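Local coordinates for IG hypothetical 16092 (Bacillus cereus ATCC 14579, PDB 1YQH), which is of unknown function but belongs to the UPF0045 (DUF77) family of thiamine-binding-like proteins and may therefore bind thiamine or a related small molecule, at the interface of chains A and B. Sequence-based numbering; all coordinates share one arbitrary frame. Chains: chain A/B, IG hypothetical 16092.

Contact 1: the interface of chains A and B. Residues chain A 9-10, 81-83, 95; chain B 45-46.
B:Met46, a selenomethionine in the turn between two strands, lays its end on the adjacent strands 8-17 and 75-84 of chain A, a UPF0045 (DUF77) protein of the thiamine-binding family; the patch is part of the two-fold interface of chains A and B. In the apolar part its methyl CE lies 3.6 Å from A:Lys81 CG, at the root of the lysine chain, and reaches toward the backbone between A:Ile82 and A:His83. The selenium SE sits 3.7 Å from A:His83 CB, so the histidine is met at its methylene and not at its ring. Bends at chi2 (-57°) and chi3 (-62°) curl the B:Met46 chain, bringing SE and CE onto the strands. A:Thr9 contributes its methyl CG2, 3.7 Å from B:Ala45 CB. The same A:Thr9 CG2 passes B:Met46 alongside, running the other way, 4.1 Å from SE.

The polar part rests on A:Lys95, from the short helix 92-96. Its ammonium NZ gives a 2.8 Å hydrogen bond to the main-chain carbonyl B:Ala45 O, at a C=O...N angle of 157° and tilted from the carbonyl plane. The same NZ donates to A:His83 ND1 at 2.9 Å, close to the imidazole plane, with A:Lys95 CE at the ring edge, so NZ links the partner's carbonyl to its own chain's imidazole. A charged ammonium here would probably favour the imidazole with ND1 unprotonated.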
loop_
_atom_site.group_PDB
_atom_site.type_symbol
_atom_site.label_atom_id
_atom_site.label_comp_id
_atom_site.label_asym_id
_atom_site.label_seq_id
_atom_site.Cartn_x
_atom_site.Cartn_y
_atom_site.Cartn_z
ATOM N N THR A 9 8.389 -1.071 -13.025
ATOM C CA THR A 9 8.423 0.141 -12.237
ATOM C C THR A 9 7.829 -0.238 -10.864
ATOM O O THR A 9 6.915 -1.061 -10.784
ATOM C CB THR A 9 7.640 1.269 -12.958
ATOM O OG1 THR A 9 8.275 1.536 -14.230
ATOM C CG2 THR A 9 7.630 2.548 -12.142
HETATM N N MSE A 10 8.379 0.335 -9.802
HETATM C CA MSE A 10 8.022 -0.037 -8.441
HETATM C C MSE A 10 8.094 1.224 -7.582
HETATM O O MSE A 10 8.841 2.151 -7.907
HETATM C CB MSE A 10 9.049 -1.060 -7.950
HETATM C CG MSE A 10 8.794 -1.663 -6.596
HETATM SE SE MSE A 10 10.270 -2.836 -6.149
HETATM C CE MSE A 10 10.045 -4.218 -7.540
ATOM N N LYS A 81 4.829 -1.297 -4.102
ATOM C CA LYS A 81 3.857 -1.445 -5.173
ATOM C C LYS A 81 4.625 -1.720 -6.465
ATOM O O LYS A 81 5.593 -1.013 -6.775
ATOM C CB LYS A 81 3.015 -0.186 -5.324
ATOM C CG LYS A 81 1.685 -0.432 -6.025
ATOM C CD LYS A 81 0.766 0.782 -5.924
ATOM C CE LYS A 81 0.014 0.867 -4.583
ATOM N NZ LYS A 81 -1.102 -0.127 -4.439
ATOM N N ILE A 82 4.205 -2.742 -7.197
ATOM C CA ILE A 82 4.906 -3.144 -8.414
ATOM C C ILE A 82 3.953 -3.055 -9.591
ATOM O O ILE A 82 2.837 -3.572 -9.519
ATOM C CB ILE A 82 5.451 -4.603 -8.345
ATOM C CG1 ILE A 82 6.273 -4.827 -7.071
ATOM C CG2 ILE A 82 6.286 -4.953 -9.600
ATOM C CD1 ILE A 82 6.635 -6.293 -6.812
ATOM N N HIS A 83 4.414 -2.426 -10.682
ATOM C CA HIS A 83 3.710 -2.498 -11.961
ATOM C C HIS A 83 4.451 -3.511 -12.817
ATOM O O HIS A 83 5.577 -3.273 -13.264
ATOM C CB HIS A 83 3.670 -1.129 -12.671
ATOM C CG HIS A 83 2.692 -1.079 -13.805
ATOM N ND1 HIS A 83 2.067 0.083 -14.200
ATOM C CD2 HIS A 83 2.230 -2.053 -14.624
ATOM C CE1 HIS A 83 1.270 -0.174 -15.224
ATOM N NE2 HIS A 83 1.345 -1.465 -15.497
ATOM N N LYS A 95 4.339 6.496 -17.739
ATOM C CA LYS A 95 3.268 6.784 -16.790
ATOM C C LYS A 95 3.140 8.259 -16.411
ATOM O O LYS A 95 2.040 8.710 -16.095
ATOM C CB LYS A 95 3.397 5.888 -15.556
ATOM C CG LYS A 95 3.388 4.401 -15.959
ATOM C CD LYS A 95 3.198 3.462 -14.800
ATOM C CE LYS A 95 1.756 3.406 -14.360
ATOM N NZ LYS A 95 1.681 2.742 -13.023
ATOM N N ALA B 45 4.974 7.754 -10.977
ATOM C CA ALA B 45 4.667 6.575 -11.781
ATOM C C ALA B 45 3.660 5.629 -11.121
ATOM O O ALA B 45 2.860 5.009 -11.824
ATOM C CB ALA B 45 5.958 5.807 -12.138
HETATM N N MSE B 46 3.717 5.495 -9.792
HETATM C CA MSE B 46 2.866 4.537 -9.079
HETATM C C MSE B 46 1.781 5.186 -8.229
HETATM O O MSE B 46 0.781 4.540 -7.889
HETATM C CB MSE B 46 3.690 3.614 -8.159
HETATM C CG MSE B 46 4.792 2.811 -8.837
HETATM SE SE MSE B 46 4.123 1.700 -10.292
HETATM C CE MSE B 46 2.885 0.517 -9.290
#

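Contact 2: the interface of chains A and B. Residues chain A 46-47; chain B 9-11, 81-83.
A:Met46, a selenomethionine, pushes its bent side chain against strands 7-17 and 75-84 of chain B, in a part of the two-fold interface of chains A and B, and its terminal atoms meet the side chains of both strands. The methyl CE is pressed against B:Lys81 CG at 3.4 Å, a close fit for two carbons, where the two side chains pass at a slant. One atom back, SE lies 3.8 Å from B:His83 CB, on the methylene that leads to the imidazole, and 4.0 Å from the methyl B:Thr9 CG2. Nearer the root, A:Met46 CB and CG run beside B:Ser11, with CG 3.9 Å from B:Ser11 CB, so the root runs along strand 7-17, while SE and CE also reach strand 75-84.

The charged part lies beside this packing. B:Lys81 NZ donates a hydrogen bond of 2.8 Å to A:Glu47 OE2, which is also a salt bridge; the carboxylate oxygen receives it on its syn side, the side of OE1. The two side chains meet at about a right angle. B:Lys81 runs extended from the strand, CG anti to the backbone N (chi1 -168°), and turns at chi3 (-71°), so one side chain serves both parts: its root packs on A:Met46 while its end reaches the acid.

A water adds a second link to the same oxygen. Water 1 is 2.8 Å from A:Glu47 OE2 and 2.6 Å from the hydroxyl B:Ser11 OG, joining the acid to strand 7-17 as the lysine joins it to strand 75-84. The nearby lysine probably favours the ionised carboxylate; the direction of the water bonds is not settled.

In the fold, A:Met46 lies in the turn between strands 40-43 and 48-52, with A:Glu47 just ahead of the second strand, and this turn reaches across to the two adjacent strands of the partner.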
loop_
_atom_site.group_PDB
_atom_site.type_symbol
_atom_site.label_atom_id
_atom_site.label_comp_id
_atom_site.label_asym_id
_atom_site.label_seq_id
_atom_site.Cartn_x
_atom_site.Cartn_y
_atom_site.Cartn_z
HETATM N N MSE A 46 6.107 10.363 -0.017
HETATM C CA MSE A 46 5.504 9.177 0.640
HETATM C C MSE A 46 6.114 7.840 0.216
HETATM O O MSE A 46 6.028 6.860 0.962
HETATM C CB MSE A 46 3.980 9.114 0.373
HETATM C CG MSE A 46 3.198 10.381 0.817
HETATM SE SE MSE A 46 3.339 10.731 2.717
HETATM C CE MSE A 46 2.330 9.203 3.333
ATOM N N GLU A 47 6.709 7.820 -0.982
ATOM C CA GLU A 47 7.224 6.606 -1.636
ATOM C C GLU A 47 8.420 6.975 -2.512
ATOM O O GLU A 47 8.475 8.088 -3.041
ATOM C CB GLU A 47 6.156 5.976 -2.562
ATOM C CG GLU A 47 4.762 5.718 -1.977
ATOM C CD GLU A 47 4.751 4.773 -0.776
ATOM O OE1 GLU A 47 5.648 3.910 -0.633
ATOM O OE2 GLU A 47 3.821 4.902 0.039
ATOM N N THR B 9 0.525 15.509 4.030
ATOM C CA THR B 9 0.934 15.054 2.719
ATOM C C THR B 9 0.269 13.695 2.521
ATOM O O THR B 9 0.137 12.922 3.478
ATOM C CB THR B 9 2.470 14.977 2.630
ATOM O OG1 THR B 9 2.997 16.310 2.758
ATOM C CG2 THR B 9 2.913 14.437 1.302
HETATM N N MSE B 10 -0.179 13.426 1.296
HETATM C CA MSE B 10 -0.952 12.231 1.004
HETATM C C MSE B 10 -0.514 11.728 -0.359
HETATM O O MSE B 10 -0.189 12.526 -1.236
HETATM C CB MSE B 10 -2.435 12.597 0.970
HETATM C CG MSE B 10 -3.381 11.433 0.750
HETATM SE SE MSE B 10 -5.236 12.044 0.773
HETATM C CE MSE B 10 -5.301 12.788 2.657
ATOM N N SER B 11 -0.487 10.420 -0.546
ATOM C CA SER B 11 -0.373 9.900 -1.897
ATOM C C SER B 11 -1.555 8.997 -2.167
ATOM O O SER B 11 -2.168 8.461 -1.230
ATOM C CB SER B 11 0.957 9.164 -2.101
ATOM O OG SER B 11 1.066 8.095 -1.178
ATOM N N LYS B 81 -2.337 6.913 1.134
ATOM C CA LYS B 81 -1.458 6.963 2.297
ATOM C C LYS B 81 -1.339 8.393 2.792
ATOM O O LYS B 81 -1.152 9.313 1.984
ATOM C CB LYS B 81 -0.091 6.405 1.957
ATOM C CG LYS B 81 0.765 6.156 3.195
ATOM C CD LYS B 81 2.055 5.463 2.801
ATOM C CE LYS B 81 1.777 4.018 2.380
ATOM N NZ LYS B 81 3.037 3.254 2.145
ATOM N N ILE B 82 -1.484 8.566 4.106
ATOM C CA ILE B 82 -1.547 9.882 4.742
ATOM C C ILE B 82 -0.419 9.975 5.760
ATOM O O ILE B 82 -0.205 9.037 6.517
ATOM C CB ILE B 82 -2.899 10.136 5.477
ATOM C CG1 ILE B 82 -4.090 9.778 4.566
ATOM C CG2 ILE B 82 -2.972 11.625 5.964
ATOM C CD1 ILE B 82 -5.459 9.661 5.279
ATOM N N HIS B 83 0.306 11.096 5.743
ATOM C CA HIS B 83 1.248 11.424 6.808
ATOM C C HIS B 83 0.631 12.559 7.631
ATOM O O HIS B 83 0.482 13.705 7.154
ATOM C CB HIS B 83 2.601 11.850 6.235
ATOM C CG HIS B 83 3.695 11.952 7.255
ATOM N ND1 HIS B 83 5.030 11.944 6.905
ATOM C CD2 HIS B 83 3.659 12.052 8.605
ATOM C CE1 HIS B 83 5.768 12.045 7.997
ATOM N NE2 HIS B 83 4.962 12.108 9.040
HETATM O O HOH W 1 1.472 5.504 -1.344
#

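Contact 1 and contact 2 lie about 16 Å apart, between the centres of their C-alpha atoms, and are overlapping parts of twin patches related by the two-fold. In each, the turn between strands 40-43 and 48-52 of one chain meets strand 8-17 (7-17 in chain B) and strand 75-84 of the other, with Met46, Thr9, Lys81 and His83 shared under exchanged chains. Contact 1 samples the side toward helix 92-96, contact 2 the side toward Glu47. Each chain's turn packs on the other's strands, consistent with a dimer inside the deposited four-chain assembly, although the structure alone does not prove its biological role.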